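PDB 3G9K: capsule biosynthesis protein CapD proenzyme from Bacillus anthracis, which cleaves the poly-gamma-D-glutamate capsule by transpeptidation and links it through amide bonds to the peptidoglycan, also releasing shorter capsule fragments that help the bacterium escape host defences. Local coordinates for residues A[51-56]-A[103-108]; A[81-86]-A[219-224]; A[99-104]-A[206-211]; A[135-140]-A[165-170]; A[246-251]-A[272-277]. All coordinates share one frame; numbering follows the deposited sequence.

Contact 1: residues A[51-56]-A[103-108]; sequences VSYVLG and GFVAGM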
# COMPACT_ATOMS: atom_id res chain seq x y z
N VAL A 51 1.10 -9.73 9.57
CA VAL A 51 1.92 -8.79 8.83
C VAL A 51 1.42 -7.36 9.00
O VAL A 51 2.22 -6.45 9.18
CB VAL A 51 2.03 -9.15 7.32
CG1 VAL A 51 2.66 -8.00 6.51
CG2 VAL A 51 2.86 -10.45 7.10
N SER A 52 0.12 -7.14 8.88
CA SER A 52 -0.41 -5.75 8.98
C SER A 52 -0.12 -5.14 10.34
O SER A 52 0.40 -4.03 10.45
CB SER A 52 -1.89 -5.67 8.70
OG SER A 52 -2.13 -6.00 7.37
N TYR A 53 -0.41 -5.90 11.39
CA TYR A 53 -0.07 -5.43 12.74
C TYR A 53 1.46 -5.24 13.04
O TYR A 53 1.86 -4.30 13.73
CB TYR A 53 -0.75 -6.35 13.76
CG TYR A 53 -2.14 -5.93 14.19
CD1 TYR A 53 -3.27 -6.60 13.75
CD2 TYR A 53 -2.31 -4.91 15.11
CE1 TYR A 53 -4.57 -6.22 14.22
CE2 TYR A 53 -3.54 -4.54 15.54
CZ TYR A 53 -4.68 -5.19 15.09
OH TYR A 53 -5.88 -4.76 15.56
N VAL A 54 2.32 -6.13 12.56
CA VAL A 54 3.77 -5.99 12.71
C VAL A 54 4.31 -4.70 12.05
O VAL A 54 5.08 -3.96 12.66
CB VAL A 54 4.49 -7.27 12.16
CG1 VAL A 54 5.97 -7.00 11.92
CG2 VAL A 54 4.23 -8.46 13.11
N LEU A 55 3.83 -4.42 10.85
CA LEU A 55 4.18 -3.25 10.06
C LEU A 55 3.76 -2.00 10.83
O LEU A 55 4.53 -1.03 10.88
CB LEU A 55 3.53 -3.30 8.67
CG LEU A 55 4.23 -4.24 7.67
CD1 LEU A 55 3.34 -4.36 6.47
CD2 LEU A 55 5.65 -3.78 7.33
N GLY A 56 2.61 -2.03 11.49
CA GLY A 56 2.16 -0.90 12.33
C GLY A 56 3.10 -0.63 13.48
O GLY A 56 3.21 0.50 14.01
N GLY A 103 -9.71 3.00 10.58
CA GLY A 103 -10.34 1.79 10.16
C GLY A 103 -9.57 0.50 10.32
O GLY A 103 -10.19 -0.58 10.28
N PHE A 104 -8.25 0.60 10.52
CA PHE A 104 -7.35 -0.54 10.59
C PHE A 104 -7.84 -1.68 11.53
O PHE A 104 -7.98 -2.86 11.10
CB PHE A 104 -5.96 -0.04 11.07
CG PHE A 104 -4.90 -1.10 11.05
CD1 PHE A 104 -4.74 -1.97 12.14
CD2 PHE A 104 -4.03 -1.22 9.98
CE1 PHE A 104 -3.76 -2.96 12.15
CE2 PHE A 104 -3.04 -2.21 9.98
CZ PHE A 104 -2.91 -3.07 11.09
N VAL A 105 -8.05 -1.35 12.81
CA VAL A 105 -8.44 -2.34 13.83
C VAL A 105 -9.77 -3.07 13.48
O VAL A 105 -9.84 -4.32 13.54
CB VAL A 105 -8.43 -1.71 15.23
CG1 VAL A 105 -9.04 -2.67 16.29
CG2 VAL A 105 -6.99 -1.33 15.59
N ALA A 106 -10.78 -2.30 13.08
CA ALA A 106 -12.07 -2.82 12.56
C ALA A 106 -11.92 -3.68 11.29
O ALA A 106 -12.57 -4.74 11.17
CB ALA A 106 -13.05 -1.70 12.31
N GLY A 107 -11.05 -3.26 10.38
CA GLY A 107 -10.73 -4.03 9.18
C GLY A 107 -10.18 -5.40 9.47
O GLY A 107 -10.68 -6.39 8.96
N MSE A 108 -9.13 -5.42 10.30
CA MSE A 108 -8.48 -6.67 10.66
C MSE A 108 -9.44 -7.61 11.39
O MSE A 108 -9.46 -8.82 11.11
CB MSE A 108 -7.24 -6.40 11.53
CG MSE A 108 -6.11 -5.62 10.83
SE MSE A 108 -5.52 -6.44 9.16
CE MSE A 108 -5.88 -5.05 7.90
O HOH W 1 -8.28 -6.01 14.91
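Phe-104 drives the edge of its ring into the face of Tyr-53. The stack is T-shaped: the planes stand at 88°, the centroids lie 5.0 Å apart, and CE1 of Phe-104 sits 3.6 Å above the centre of the tyrosine ring. CG of Phe-104 is anti to its backbone N (chi1 -174°), on a CB directed at the other helix; CZ of the ring also meets O of Ser-52 at 3.5 Å. Selenomethionine Met-108, one turn on, flanks the pair: its CG lies beside CE1 of Tyr-53 (3.8 Å), and its chain bends to bring SE within 3.7 Å of CB of Ser-52. The Ser-52 hydroxyl bonds within its own helix, to O of Ala-48. OH of Tyr-53 rests against CG2 of Val-105 and is 2.8 Å from a water that donates to O of Val-105 (2.7 Å), linking the phenol to the opposite backbone within a buried contact. The short helix axes run roughly antiparallel (160°) and stay 11.5 Å apart, with aromatic and selenomethionine side chains bridging the gap. Such a helix pair, with Tyr-84, just past strand 79-83, packed on Met-108, is consistent with the helical layers of the Ntn-hydrolase fold.

Contact 2: residues A[81-86]-A[219-224]; sequences FIDYRE and EVRKPV
Asp-83 and Arg-221 join side chains over an antiparallel pairing in which Phe-81, Asp-83, Glu-219 and Arg-221 each use both N and O. Phe-81 and Arg-221 form one antiparallel hydrogen-bonded pair: N of Phe-81 gives to O of Arg-221 (3.1 Å), and N of Arg-221 returns to O of Phe-81 (2.9 Å). Asp-83 and Glu-219 form the next such pair, with N of Asp-83 to O of Glu-219 at 2.8 Å and N of Glu-219 to O of Asp-83 at 3.0 Å. Ile-82 and Val-220, between them, are a non-hydrogen-bonded pair whose side chains lie side by side, CD1 of Ile-82 3.8 Å from CG2 of Val-220.

Both carboxylate oxygens of Asp-83 are occupied. OD2 takes NE of Arg-221 on its anti lone pair (3.0 Å) and NH2 of Arg-221 from above the carboxylate plane (2.9 Å); it lies in the guanidinium plane, while the two flat groups are turned 60° apart. OD1 accepts from N of Arg-85, closing an Asx turn, and forms a salt bridge with Arg-55 of the enzyme's second chain. The acid thus balances two arginines, which would be expected to favour its charged form.

These are the two inner strands of a four-stranded antiparallel sheet, 79-83 being flanked by 68-74 and 219-228 by 231-235. Helix 104-115 covers the Ile-82 and Val-220 face with Tyr-115 and Tyr-110, while Phe-240 meets Phe-81 edge-to-face on the other.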
# COMPACT_ATOMS: atom_id res chain seq x y z
N PHE A 81 -12.81 -7.62 -1.80
CA PHE A 81 -12.07 -6.44 -1.43
C PHE A 81 -12.62 -5.89 -0.10
O PHE A 81 -13.80 -5.61 0.00
CB PHE A 81 -12.13 -5.33 -2.49
CG PHE A 81 -11.26 -4.17 -2.16
CD1 PHE A 81 -9.91 -4.22 -2.43
CD2 PHE A 81 -11.75 -3.08 -1.48
CE1 PHE A 81 -9.06 -3.17 -2.07
CE2 PHE A 81 -10.91 -2.03 -1.12
CZ PHE A 81 -9.57 -2.09 -1.44
N ILE A 82 -11.78 -5.79 0.93
CA ILE A 82 -12.24 -5.17 2.17
C ILE A 82 -11.68 -3.72 2.31
O ILE A 82 -10.47 -3.51 2.31
CB ILE A 82 -11.88 -5.99 3.40
CG1 ILE A 82 -12.18 -7.47 3.17
CG2 ILE A 82 -12.61 -5.41 4.62
CD1 ILE A 82 -13.56 -7.71 2.65
N ASP A 83 -12.59 -2.77 2.38
CA ASP A 83 -12.30 -1.36 2.51
C ASP A 83 -12.35 -0.95 4.00
O ASP A 83 -13.44 -0.83 4.58
CB ASP A 83 -13.32 -0.55 1.70
CG ASP A 83 -13.06 0.97 1.74
OD1 ASP A 83 -12.33 1.45 2.64
OD2 ASP A 83 -13.53 1.69 0.84
N TYR A 84 -11.19 -0.72 4.60
CA TYR A 84 -11.11 -0.21 5.98
C TYR A 84 -10.37 1.15 6.03
O TYR A 84 -9.63 1.48 6.95
CB TYR A 84 -10.51 -1.27 6.93
CG TYR A 84 -9.23 -1.93 6.38
CD1 TYR A 84 -7.98 -1.50 6.76
CD2 TYR A 84 -9.31 -2.98 5.49
CE1 TYR A 84 -6.85 -2.09 6.26
CE2 TYR A 84 -8.19 -3.56 4.98
CZ TYR A 84 -6.95 -3.13 5.38
OH TYR A 84 -5.83 -3.73 4.84
N ARG A 85 -10.68 1.98 5.04
CA ARG A 85 -10.20 3.30 4.98
C ARG A 85 -10.93 4.12 6.05
O ARG A 85 -12.09 3.83 6.37
CB ARG A 85 -10.49 3.83 3.58
CG ARG A 85 -9.86 5.14 3.27
CD ARG A 85 -9.74 5.33 1.75
NE ARG A 85 -9.29 6.68 1.44
CZ ARG A 85 -8.04 7.12 1.61
NH1 ARG A 85 -7.10 6.33 2.12
NH2 ARG A 85 -7.74 8.36 1.27
N GLU A 86 -10.25 5.13 6.57
CA GLU A 86 -10.82 6.01 7.58
C GLU A 86 -12.04 6.75 7.04
O GLU A 86 -12.17 6.97 5.85
CB GLU A 86 -9.81 7.03 8.11
CG GLU A 86 -8.51 6.45 8.53
CD GLU A 86 -7.45 6.47 7.45
OE1 GLU A 86 -7.74 6.30 6.22
OE2 GLU A 86 -6.27 6.64 7.86
N GLU A 219 -16.38 -1.57 4.89
CA GLU A 219 -17.17 -1.90 3.69
C GLU A 219 -16.53 -3.07 2.94
O GLU A 219 -15.30 -3.09 2.75
CB GLU A 219 -17.31 -0.68 2.81
CG GLU A 219 -18.00 0.50 3.52
CD GLU A 219 -19.50 0.25 3.83
OE1 GLU A 219 -20.10 -0.61 3.16
OE2 GLU A 219 -20.07 0.87 4.76
N VAL A 220 -17.37 -4.04 2.56
CA VAL A 220 -16.97 -5.17 1.71
C VAL A 220 -17.43 -4.80 0.31
O VAL A 220 -18.54 -4.33 0.13
CB VAL A 220 -17.58 -6.49 2.21
CG1 VAL A 220 -17.21 -7.65 1.30
CG2 VAL A 220 -17.12 -6.74 3.63
N ARG A 221 -16.51 -4.91 -0.65
CA ARG A 221 -16.75 -4.44 -2.01
C ARG A 221 -16.31 -5.53 -2.96
O ARG A 221 -15.52 -6.41 -2.59
CB ARG A 221 -16.00 -3.14 -2.30
CG ARG A 221 -16.24 -2.01 -1.31
CD ARG A 221 -15.65 -0.70 -1.84
NE ARG A 221 -15.59 0.37 -0.83
CZ ARG A 221 -16.61 1.12 -0.45
NH1 ARG A 221 -17.82 0.98 -1.01
NH2 ARG A 221 -16.43 2.04 0.50
N LYS A 222 -16.87 -5.52 -4.16
CA LYS A 222 -16.46 -6.43 -5.23
C LYS A 222 -15.18 -5.89 -5.88
O LYS A 222 -15.11 -4.73 -6.20
CB LYS A 222 -17.55 -6.56 -6.30
CG LYS A 222 -18.36 -7.86 -6.20
CD LYS A 222 -17.48 -9.12 -6.42
CE LYS A 222 -17.60 -10.10 -5.23
NZ LYS A 222 -16.84 -11.36 -5.46
N PRO A 223 -14.16 -6.72 -6.04
CA PRO A 223 -13.02 -6.19 -6.82
C PRO A 223 -13.41 -5.75 -8.24
O PRO A 223 -14.32 -6.32 -8.83
CB PRO A 223 -12.05 -7.35 -6.85
CG PRO A 223 -12.40 -8.16 -5.61
CD PRO A 223 -13.90 -8.09 -5.55
N VAL A 224 -12.74 -4.72 -8.76
CA VAL A 224 -12.83 -4.38 -10.18
C VAL A 224 -12.18 -5.55 -10.92
O VAL A 224 -11.12 -6.03 -10.51
CB VAL A 224 -12.07 -3.08 -10.57
CG1 VAL A 224 -12.38 -2.68 -12.03
CG2 VAL A 224 -12.42 -1.93 -9.67

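Contact 3: residues A[99-104]-A[206-211]; sequences IGVPGF and AKISLE
Ile-99 and Ile-208 bring together two loops of the gamma-glutamyltransferase fold: the segment leading into helix 104-115 and the tight linker between helices 196-206 and 210-214. The two isoleucines share one conformation. In Ile-208, CG1 is anti to the carbonyl carbon (chi1 -67°) and CD1 continues outward in an extended line (chi2 178°), which carries that methyl across the gap to the opposite backbone. Ile-99 is built the same way, and its branches divide round a single small partner: CD1 lies 3.9 Å from CB of Ala-206 and CG2 4.0 Å from that same methyl. CG2 of Ile-99 is also 4.3 Å from CD1 of Ile-208. Val-101 carries the contact further along the linker; its CG2, anti to the carbonyl carbon, meets CG2 of Ile-208 at 4.1 Å as the two side chains cross obliquely.

The linker is shaped by its backbone. Lys-207, the first residue to leave the helical conformation, has a positive phi (62°), turning the chain so that Ala-206 and Ile-208 both direct their side chains at the 99-101 loop. Ser-209 then serves as N-cap, its OG accepting from N of Asp-212. Across from the linker, N of Gly-100 is held by OD1 of Asn-36 of the second chain, and Leu-35 of that chain packs on Ala-206. The contact is apolar and buried, and its shortest approach is made by methyl CD1 of Ile-208, 3.6 Å from the carbonyl O of Ile-99.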
# COMPACT_ATOMS: atom_id res chain seq x y z
N ILE A 99 -8.35 14.61 10.73
CA ILE A 99 -8.08 13.20 11.12
C ILE A 99 -9.35 12.41 10.91
O ILE A 99 -10.43 12.87 11.30
CB ILE A 99 -7.60 13.11 12.57
CG1 ILE A 99 -6.31 13.89 12.75
CG2 ILE A 99 -7.44 11.63 13.02
CD1 ILE A 99 -5.83 14.04 14.18
N GLY A 100 -9.25 11.25 10.26
CA GLY A 100 -10.41 10.41 9.92
C GLY A 100 -10.58 9.38 11.00
O GLY A 100 -9.64 9.15 11.77
N VAL A 101 -11.76 8.78 11.13
CA VAL A 101 -11.94 7.74 12.15
C VAL A 101 -11.12 6.52 11.68
O VAL A 101 -11.36 6.02 10.59
CB VAL A 101 -13.41 7.35 12.35
CG1 VAL A 101 -13.51 6.21 13.36
CG2 VAL A 101 -14.22 8.57 12.80
N PRO A 102 -10.13 6.07 12.45
CA PRO A 102 -9.28 4.94 11.97
C PRO A 102 -10.01 3.64 11.72
O PRO A 102 -10.87 3.26 12.56
CB PRO A 102 -8.24 4.80 13.09
CG PRO A 102 -8.29 6.03 13.78
CD PRO A 102 -9.64 6.56 13.74
N GLY A 103 -9.71 3.00 10.58
CA GLY A 103 -10.34 1.79 10.16
C GLY A 103 -9.57 0.50 10.32
O GLY A 103 -10.19 -0.58 10.28
N PHE A 104 -8.25 0.60 10.52
CA PHE A 104 -7.35 -0.54 10.59
C PHE A 104 -7.84 -1.68 11.53
O PHE A 104 -7.98 -2.86 11.10
CB PHE A 104 -5.96 -0.04 11.07
CG PHE A 104 -4.90 -1.10 11.05
CD1 PHE A 104 -4.74 -1.97 12.14
CD2 PHE A 104 -4.03 -1.22 9.98
CE1 PHE A 104 -3.76 -2.96 12.15
CE2 PHE A 104 -3.04 -2.21 9.98
CZ PHE A 104 -2.91 -3.07 11.09
N ALA A 206 -7.82 13.83 18.70
CA ALA A 206 -8.30 14.08 17.34
C ALA A 206 -9.50 15.02 17.26
O ALA A 206 -9.83 15.49 16.18
CB ALA A 206 -8.62 12.79 16.66
N LYS A 207 -10.16 15.29 18.38
CA LYS A 207 -11.40 16.09 18.39
C LYS A 207 -12.48 15.39 17.57
O LYS A 207 -13.07 15.96 16.63
CB LYS A 207 -11.14 17.53 17.89
CG LYS A 207 -9.93 18.17 18.56
CD LYS A 207 -10.17 18.33 20.04
CE LYS A 207 -9.24 19.37 20.67
NZ LYS A 207 -7.89 18.80 20.94
N ILE A 208 -12.71 14.14 17.93
CA ILE A 208 -13.67 13.29 17.28
C ILE A 208 -14.55 12.74 18.38
O ILE A 208 -14.04 12.37 19.44
CB ILE A 208 -13.02 12.14 16.49
CG1 ILE A 208 -12.23 12.69 15.29
CG2 ILE A 208 -14.11 11.21 15.95
CD1 ILE A 208 -11.48 11.57 14.45
N SER A 209 -15.86 12.74 18.15
CA SER A 209 -16.81 12.28 19.18
C SER A 209 -16.69 10.78 19.40
O SER A 209 -16.36 10.02 18.49
CB SER A 209 -18.25 12.61 18.84
OG SER A 209 -18.70 11.87 17.73
N LEU A 210 -16.97 10.36 20.63
CA LEU A 210 -17.04 8.92 20.95
C LEU A 210 -18.06 8.23 20.03
O LEU A 210 -17.82 7.11 19.60
CB LEU A 210 -17.37 8.71 22.43
CG LEU A 210 -16.31 9.15 23.45
CD1 LEU A 210 -16.87 8.97 24.85
CD2 LEU A 210 -15.02 8.36 23.25
N GLU A 211 -19.13 8.93 19.67
CA GLU A 211 -20.12 8.42 18.75
C GLU A 211 -19.54 8.10 17.34
O GLU A 211 -19.86 7.08 16.76
CB GLU A 211 -21.29 9.44 18.59
CG GLU A 211 -22.25 9.58 19.83
CD GLU A 211 -21.65 10.28 21.04
OE1 GLU A 211 -20.64 10.98 20.91
OE2 GLU A 211 -22.25 10.16 22.17

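Contact 4: residues A[135-140]-A[165-170]; sequences FKVDDS and EPIETG
Val-137 and Gly-170 are joined by a straight backbone hydrogen bond, N of Gly-170 to O of Val-137, at 2.9 Å and 171°. Beside it, the Thr-169 hydroxyl gives its proton to Asp-139: OG1 of Thr-169 lies 2.7 Å from OD1 of Asp-139, approaching from well above the carboxylate plane (68° out of it). The Val-137 side chain fills the inner part of the contact, its CG1 packing on CD1 of Ile-167 (3.8 Å). On the outer side the aliphatic chain of Lys-136 lies over Gly-170. This glycine turns the chain with a positive phi, a conformation readily open to a residue without a side chain.

In the next shell, OG1 of Thr-142 lies between two carbonyl acceptors, O of Ile-167 and O of Asp-138, to which its one proton can turn, while Leu-145 and Leu-173 close over Ile-167. Asp-138 is the N-cap of helix 139-152, its OD1 taking N of Leu-141. The arrangement is that of a two-stranded antiparallel ribbon, 135-136 with 172-173, followed after a two-residue connection by an N-capped helix.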
# COMPACT_ATOMS: atom_id res chain seq x y z
N PHE A 135 12.42 -3.57 18.84
CA PHE A 135 13.02 -4.01 17.58
C PHE A 135 14.13 -3.04 17.20
O PHE A 135 14.15 -1.91 17.66
CB PHE A 135 11.97 -4.07 16.46
CG PHE A 135 11.54 -2.73 16.00
CD1 PHE A 135 12.06 -2.17 14.83
CD2 PHE A 135 10.61 -2.02 16.72
CE1 PHE A 135 11.67 -0.92 14.40
CE2 PHE A 135 10.21 -0.77 16.30
CZ PHE A 135 10.77 -0.21 15.15
N LYS A 136 15.06 -3.48 16.37
CA LYS A 136 16.20 -2.64 15.99
C LYS A 136 15.78 -1.67 14.92
O LYS A 136 15.29 -2.08 13.87
CB LYS A 136 17.36 -3.50 15.48
CG LYS A 136 18.35 -3.90 16.60
CD LYS A 136 19.67 -4.49 16.01
CE LYS A 136 20.54 -3.43 15.26
NZ LYS A 136 21.62 -3.98 14.38
N VAL A 137 15.95 -0.38 15.18
CA VAL A 137 15.54 0.60 14.19
C VAL A 137 16.53 0.55 13.02
O VAL A 137 17.69 0.18 13.20
CB VAL A 137 15.30 2.05 14.77
CG1 VAL A 137 14.89 2.00 16.25
CG2 VAL A 137 16.46 2.95 14.58
N ASP A 138 16.03 0.83 11.83
CA ASP A 138 16.85 0.86 10.62
C ASP A 138 17.10 2.29 10.15
O ASP A 138 16.56 3.25 10.71
CB ASP A 138 16.20 0.04 9.48
CG ASP A 138 14.81 0.52 9.10
OD1 ASP A 138 14.29 1.49 9.66
OD2 ASP A 138 14.21 -0.12 8.23
N ASP A 139 17.92 2.40 9.11
CA ASP A 139 18.26 3.70 8.53
C ASP A 139 17.06 4.48 8.02
O ASP A 139 17.05 5.70 8.08
CB ASP A 139 19.30 3.51 7.42
CG ASP A 139 20.63 2.97 7.95
OD1 ASP A 139 21.35 3.72 8.66
OD2 ASP A 139 20.94 1.79 7.66
N SER A 140 16.05 3.78 7.52
CA SER A 140 14.89 4.46 6.95
C SER A 140 13.95 5.10 8.01
O SER A 140 13.37 6.16 7.79
CB SER A 140 14.10 3.48 6.12
OG SER A 140 13.81 2.33 6.92
N GLU A 165 17.23 14.01 19.43
CA GLU A 165 17.58 13.64 18.06
C GLU A 165 16.90 12.32 17.67
O GLU A 165 16.61 11.51 18.53
CB GLU A 165 19.09 13.50 17.94
CG GLU A 165 19.88 14.79 18.30
CD GLU A 165 19.81 15.83 17.22
OE1 GLU A 165 20.23 15.53 16.09
OE2 GLU A 165 19.32 16.95 17.48
N PRO A 166 16.66 12.11 16.36
CA PRO A 166 16.05 10.85 15.88
C PRO A 166 16.78 9.62 16.38
O PRO A 166 18.01 9.59 16.28
CB PRO A 166 16.21 10.92 14.37
CG PRO A 166 16.42 12.36 14.04
CD PRO A 166 16.95 13.05 15.27
N ILE A 167 16.05 8.62 16.87
CA ILE A 167 16.65 7.37 17.35
C ILE A 167 17.51 6.80 16.23
O ILE A 167 17.12 6.82 15.06
CB ILE A 167 15.59 6.35 17.89
CG1 ILE A 167 16.28 5.13 18.52
CG2 ILE A 167 14.62 5.93 16.79
CD1 ILE A 167 15.36 4.20 19.32
N GLU A 168 18.71 6.34 16.59
CA GLU A 168 19.75 6.00 15.60
C GLU A 168 19.58 4.57 15.11
O GLU A 168 19.14 3.70 15.84
CB GLU A 168 21.16 6.19 16.20
CG GLU A 168 21.41 7.60 16.69
CD GLU A 168 22.84 7.85 17.13
OE1 GLU A 168 23.32 7.19 18.09
OE2 GLU A 168 23.47 8.75 16.52
N THR A 169 19.93 4.37 13.85
CA THR A 169 19.99 3.04 13.27
C THR A 169 20.72 2.12 14.21
O THR A 169 21.71 2.51 14.84
CB THR A 169 20.72 3.07 11.93
OG1 THR A 169 19.97 3.88 11.03
CG2 THR A 169 20.88 1.66 11.37
N GLY A 170 20.19 0.92 14.36
CA GLY A 170 20.79 -0.07 15.22
C GLY A 170 20.25 -0.08 16.62
O GLY A 170 20.38 -1.09 17.31

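Contact 5: residues A[246-251]-A[272-277]; sequences LQMLKL and EEISRI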
# COMPACT_ATOMS: atom_id res chain seq x y z
N LEU A 246 -5.90 0.11 -14.27
CA LEU A 246 -6.24 -0.83 -15.34
C LEU A 246 -6.52 -0.15 -16.71
O LEU A 246 -6.15 -0.68 -17.75
CB LEU A 246 -7.48 -1.64 -14.93
CG LEU A 246 -7.49 -3.14 -15.23
CD1 LEU A 246 -8.91 -3.70 -15.10
CD2 LEU A 246 -6.82 -3.54 -16.52
N GLN A 247 -7.22 0.97 -16.69
CA GLN A 247 -7.32 1.83 -17.86
C GLN A 247 -5.95 2.18 -18.47
O GLN A 247 -5.76 2.06 -19.70
CB GLN A 247 -8.03 3.14 -17.49
CG GLN A 247 -9.51 2.97 -17.22
CD GLN A 247 -10.16 4.25 -16.72
OE1 GLN A 247 -9.48 5.18 -16.26
NE2 GLN A 247 -11.51 4.32 -16.83
N MSE A 248 -5.04 2.60 -17.64
CA MSE A 248 -3.68 2.94 -18.07
C MSE A 248 -2.92 1.73 -18.64
O MSE A 248 -2.24 1.86 -19.65
CB MSE A 248 -2.89 3.58 -16.94
CG MSE A 248 -3.29 5.01 -16.63
SE MSE A 248 -2.27 5.85 -15.24
CE MSE A 248 -0.49 5.66 -15.95
N LEU A 249 -3.03 0.59 -17.97
CA LEU A 249 -2.43 -0.64 -18.48
C LEU A 249 -3.01 -0.98 -19.85
O LEU A 249 -2.27 -1.31 -20.76
CB LEU A 249 -2.66 -1.81 -17.52
CG LEU A 249 -1.91 -1.78 -16.17
CD1 LEU A 249 -2.46 -2.87 -15.26
CD2 LEU A 249 -0.37 -1.92 -16.32
N LYS A 250 -4.34 -0.91 -19.97
CA LYS A 250 -5.03 -1.26 -21.22
C LYS A 250 -4.72 -0.25 -22.33
O LYS A 250 -4.43 -0.65 -23.47
CB LYS A 250 -6.52 -1.41 -20.99
CG LYS A 250 -6.88 -2.64 -20.17
CD LYS A 250 -8.38 -2.78 -20.03
CE LYS A 250 -9.00 -3.32 -21.33
NZ LYS A 250 -8.79 -4.78 -21.54
N LEU A 251 -4.75 1.04 -22.01
CA LEU A 251 -4.23 2.09 -22.90
C LEU A 251 -2.79 1.85 -23.38
O LEU A 251 -2.49 2.03 -24.57
CB LEU A 251 -4.36 3.46 -22.24
CG LEU A 251 -5.78 4.07 -22.22
CD1 LEU A 251 -5.93 5.23 -21.22
CD2 LEU A 251 -6.15 4.53 -23.65
N GLU A 272 2.91 9.99 -20.50
CA GLU A 272 2.32 11.17 -19.95
C GLU A 272 0.95 11.31 -20.51
O GLU A 272 0.06 11.75 -19.85
CB GLU A 272 3.11 12.41 -20.31
CG GLU A 272 2.64 13.68 -19.66
CD GLU A 272 1.46 14.36 -20.33
OE1 GLU A 272 1.31 14.24 -21.54
OE2 GLU A 272 0.68 15.00 -19.64
N GLU A 273 0.81 10.96 -21.76
CA GLU A 273 -0.46 11.11 -22.44
C GLU A 273 -1.49 10.15 -21.84
O GLU A 273 -2.58 10.56 -21.48
CB GLU A 273 -0.29 10.90 -23.95
CG GLU A 273 0.61 11.95 -24.63
CD GLU A 273 1.13 11.50 -26.00
OE1 GLU A 273 0.38 10.82 -26.74
OE2 GLU A 273 2.29 11.83 -26.35
N ILE A 274 -1.10 8.87 -21.70
CA ILE A 274 -1.97 7.82 -21.15
C ILE A 274 -2.42 8.13 -19.72
O ILE A 274 -3.59 7.89 -19.37
CB ILE A 274 -1.26 6.43 -21.19
CG1 ILE A 274 -1.11 5.94 -22.64
CG2 ILE A 274 -2.05 5.38 -20.39
CD1 ILE A 274 -0.15 4.78 -22.83
N SER A 275 -1.52 8.67 -18.90
CA SER A 275 -1.84 8.98 -17.52
C SER A 275 -2.78 10.19 -17.39
O SER A 275 -3.68 10.17 -16.58
CB SER A 275 -0.59 9.19 -16.67
OG SER A 275 0.24 10.19 -17.20
N ARG A 276 -2.58 11.24 -18.18
CA ARG A 276 -3.50 12.38 -18.05
C ARG A 276 -4.88 12.02 -18.61
O ARG A 276 -5.88 12.41 -18.03
CB ARG A 276 -2.93 13.68 -18.61
CG ARG A 276 -2.76 13.73 -20.08
CD ARG A 276 -2.95 15.16 -20.66
NE ARG A 276 -2.92 14.99 -22.11
CZ ARG A 276 -1.82 15.08 -22.86
NH1 ARG A 276 -0.66 15.45 -22.35
NH2 ARG A 276 -1.90 14.86 -24.17
N ILE A 277 -4.95 11.21 -19.66
CA ILE A 277 -6.26 10.71 -20.11
C ILE A 277 -6.98 10.02 -18.96
O ILE A 277 -8.09 10.38 -18.60
CB ILE A 277 -6.15 9.72 -21.28
CG1 ILE A 277 -5.71 10.43 -22.56
CG2 ILE A 277 -7.50 9.07 -21.53
CD1 ILE A 277 -5.34 9.49 -23.71
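Ile-274 plugs its CG2 methyl between Leu-251 and selenomethionine Met-248, and there the two helices are tightest. That methyl lies 3.5 Å from CB of Leu-251 and 3.6 Å from the backbone O of Met-248, with CG of Met-248 at 4.0 Å; the Leu-251 and Ile-274 side chains slide past each other in opposite directions. Met-248 runs straight to SE and then turns (chi3 57°), laying its CE 3.6 Å from CB of Ser-275. The serine offers only carbon to this neighbour, since its OG bonds back within its own helix to O of Met-271. Val-257 also touches Ile-274, and Thr-87 and Gln-84 of the second chain reach Met-248 and Ser-275.

One turn beyond Ile-274 the fit slackens: CD1 of Leu-251 reaches CG2 of Ile-277 only at 4.2 Å, and Ile-277 is partly exposed, with Lys-255 beside it. Arg-276 lies on the solvent side of its helix, directed away from helix 242-254. The short axes approach to 9.3 Å and run roughly antiparallel, 144° apart. With apolar groups, SE in place of the methionine sulfur, and one carbonyl O in contact, cohesion probably rests on dispersion, water exclusion and shape rather than directional bonds.

Contacts 1, 3 and 5 are buried and mainly apolar, whereas contact 2 is partly buried and contact 4 lies largely at the surface. Contact 1 is nearest the middle, its centre about 8 Å from the chain's centre, and relies on aromatic packing. Its segment 103-108 overlaps that of contact 3 at Gly-103 and Phe-104, though there Ile-99 to Val-101, just upstream, do the touching. Contact 2 abuts both through Tyr-84 and Glu-86, and adds strand pairing and an ion pair. Contacts 4 and 5 are remote, with centres about 39 Å apart: one joins a loop to a strand-to-helix connection by two hydrogen bonds and a small apolar patch, the other packs two helices by methyl groups.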